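PDB 1Y2M: phenylalanine ammonia-lyase, which catalyses the non-oxidative deamination of L-phenylalanine and L-tyrosine to trans-cinnamic acid and p-coumaric acid, working as a homotetramer built as a dimer of dimers. Local coordinates for the interface of chains A and B. Numbering follows the deposited sequence. Chains: chain A/B, Phenylalanine ammonia-lyase.

The interface of chains A and B. Residues chain A 178, 180, 394, 399; chain B 314, 318-319.
The short helix 314-318 of chain B, through its first residue B:Phe314 and its last turn into B:Thr319, packs against loops of chain A and the start of strand 399-401, forming one patch of a two-fold interface in the homotetramer. The backbone carbonyl of B:Thr319 is a polar link: its O accepts a straight hydrogen bond from the amide N of A:Thr394 at 2.8 Å. The guanidinium NH2 of A:Arg178 adds a weak, bent bond to the same O, 3.0 Å away and only 128° at the hydrogen. The A:Arg178 side chain folds at chi3 (56°), which turns NE toward the hydroxyl OG1 of A:Thr394, to which it donates at 2.7 Å, almost in the guanidinium plane. Arginine suits the place because its long chain offers NE and NH2 to two different oxygens. That hydroxyl also pairs with ND1 of A:His180, a bond whose direction is not settled; one small threonine hydroxyl thus serves two neighbours while its amide reaches across. Were A:Arg178 replaced by an alanine, A:Thr394 OG1 would lose its NE donor and the B:Thr319 carbonyl its weak second bond, and the hydroxyl, still paired with the imidazole, would probably be freer to turn.

Apolar packing surrounds this network. The methyl CG2 of B:Thr319 sits over one face of the A:His180 imidazole, offset toward the rim, while the backbone O of A:Arg178 lies over the centre of the other face. A flat ring thus accepts a methyl from the partner chain and still bonds through ND1. On the methyl's side, the CZ rim of B:Phe314 points toward the imidazole face near CD2, the planes 84° apart, with CZ 3.9 Å from A:His180 CD2; the flat phenyl also turns a face to the B:Thr319 methyl, and its CE2 touches A:Leu399 CB. The branched A:Leu399 fills in beside them, its CD1 meeting B:Thr319 CG2 tip to tip. Within chain B, B:Thr319 OG1 donates to a lone pair of the B:Phe314 carbonyl O, in the carbonyl plane at 2.7 Å.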
ATOM      1  N   ARG A 178      -1.115   7.190 -39.281  1.00 12.28           N
ATOM      2  CA  ARG A 178      -1.444   5.814 -39.654  1.00 11.32           C
ATOM      3  C   ARG A 178      -2.693   5.740 -40.504  1.00  8.96           C
ATOM      4  O   ARG A 178      -3.009   4.679 -41.026  1.00 13.64           O
ATOM      5  CB  ARG A 178      -1.586   4.940 -38.399  1.00 12.19           C
ATOM      6  CG  ARG A 178      -0.248   4.781 -37.643  1.00 12.70           C
ATOM      7  CD  ARG A 178      -0.408   4.387 -36.180  1.00 10.62           C
ATOM      8  NE  ARG A 178      -1.196   3.157 -35.995  1.00 12.33           N
ATOM      9  CZ  ARG A 178      -0.751   1.928 -36.230  1.00 13.06           C
ATOM     10  NH1 ARG A 178       0.504   1.728 -36.612  1.00 10.88           N
ATOM     11  NH2 ARG A 178      -1.561   0.881 -36.049  1.00 13.15           N
ATOM     12  N   HIS A 180      -5.961   6.158 -39.791  1.00 11.33           N
ATOM     13  CA  HIS A 180      -7.183   5.630 -39.174  1.00 10.31           C
ATOM     14  C   HIS A 180      -8.040   6.709 -38.490  1.00 12.66           C
ATOM     15  O   HIS A 180      -9.087   6.391 -37.916  1.00 12.83           O
ATOM     16  CB  HIS A 180      -6.799   4.603 -38.098  1.00  7.94           C
ATOM     17  CG  HIS A 180      -5.878   3.535 -38.582  1.00  8.73           C
ATOM     18  ND1 HIS A 180      -4.796   3.117 -37.840  1.00  9.09           N
ATOM     19  CD2 HIS A 180      -5.836   2.841 -39.740  1.00  8.51           C
ATOM     20  CE1 HIS A 180      -4.150   2.179 -38.511  1.00  9.76           C
ATOM     21  NE2 HIS A 180      -4.765   1.993 -39.669  1.00  9.90           N
ATOM     22  N   THR A 394      -2.632   3.425 -32.966  1.00  9.18           N
ATOM     23  CA  THR A 394      -3.618   4.483 -33.113  1.00  7.74           C
ATOM     24  C   THR A 394      -4.472   4.426 -31.839  1.00 12.66           C
ATOM     25  O   THR A 394      -5.067   3.375 -31.502  1.00  8.62           O
ATOM     26  CB  THR A 394      -4.510   4.184 -34.325  1.00  6.87           C
ATOM     27  OG1 THR A 394      -3.703   4.076 -35.518  1.00  8.00           O
ATOM     28  CG2 THR A 394      -5.551   5.225 -34.468  1.00 11.15           C
ATOM     29  N   LEU A 399     -12.497   5.195 -34.996  1.00  8.64           N
ATOM     30  CA  LEU A 399     -11.433   4.935 -35.966  1.00  9.89           C
ATOM     31  C   LEU A 399     -12.047   4.543 -37.291  1.00 11.70           C
ATOM     32  O   LEU A 399     -13.093   3.889 -37.344  1.00 11.67           O
ATOM     33  CB  LEU A 399     -10.484   3.858 -35.431  1.00 11.08           C
ATOM     34  CG  LEU A 399      -9.743   4.294 -34.179  1.00 11.13           C
ATOM     35  CD1 LEU A 399      -8.730   3.240 -33.811  1.00 14.17           C
ATOM     36  CD2 LEU A 399      -9.077   5.630 -34.328  1.00 12.00           C
TER
ATOM     37  N   PHE B 314     -10.418  -4.752 -36.599  1.00  6.28           N
ATOM     38  CA  PHE B 314      -9.857  -3.472 -36.986  1.00  7.28           C
ATOM     39  C   PHE B 314      -9.391  -2.689 -35.749  1.00  4.42           C
ATOM     40  O   PHE B 314      -8.381  -1.978 -35.790  1.00  6.77           O
ATOM     41  CB  PHE B 314     -10.870  -2.637 -37.768  1.00  4.97           C
ATOM     42  CG  PHE B 314     -10.310  -1.382 -38.272  1.00  7.50           C
ATOM     43  CD1 PHE B 314      -9.417  -1.369 -39.352  1.00  6.58           C
ATOM     44  CD2 PHE B 314     -10.591  -0.225 -37.631  1.00  6.74           C
ATOM     45  CE1 PHE B 314      -8.873  -0.146 -39.827  1.00  7.49           C
ATOM     46  CE2 PHE B 314     -10.047   0.980 -38.080  1.00  4.91           C
ATOM     47  CZ  PHE B 314      -9.193   1.032 -39.120  1.00  6.17           C
ATOM     48  N   VAL B 318      -5.401  -4.387 -36.291  1.00  8.33           N
ATOM     49  CA  VAL B 318      -4.933  -3.412 -37.236  1.00  6.47           C
ATOM     50  C   VAL B 318      -4.399  -2.187 -36.511  1.00  9.26           C
ATOM     51  O   VAL B 318      -3.322  -1.661 -36.862  1.00 13.23           O
ATOM     52  CB  VAL B 318      -6.029  -2.981 -38.186  1.00  9.27           C
ATOM     53  CG1 VAL B 318      -5.517  -1.868 -39.104  1.00  9.43           C
ATOM     54  CG2 VAL B 318      -6.494  -4.209 -39.009  1.00  9.54           C
ATOM     55  N   THR B 319      -5.193  -1.672 -35.597  1.00  8.74           N
ATOM     56  CA  THR B 319      -4.938  -0.333 -35.067  1.00  8.93           C
ATOM     57  C   THR B 319      -4.059  -0.250 -33.811  1.00  7.65           C
ATOM     58  O   THR B 319      -3.359   0.764 -33.624  1.00  7.30           O
ATOM     59  CB  THR B 319      -6.267   0.414 -34.775  1.00  7.08           C
ATOM     60  OG1 THR B 319      -7.142  -0.415 -33.981  1.00  6.64           O
ATOM     61  CG2 THR B 319      -6.933   0.811 -36.058  1.00  9.59           C
TER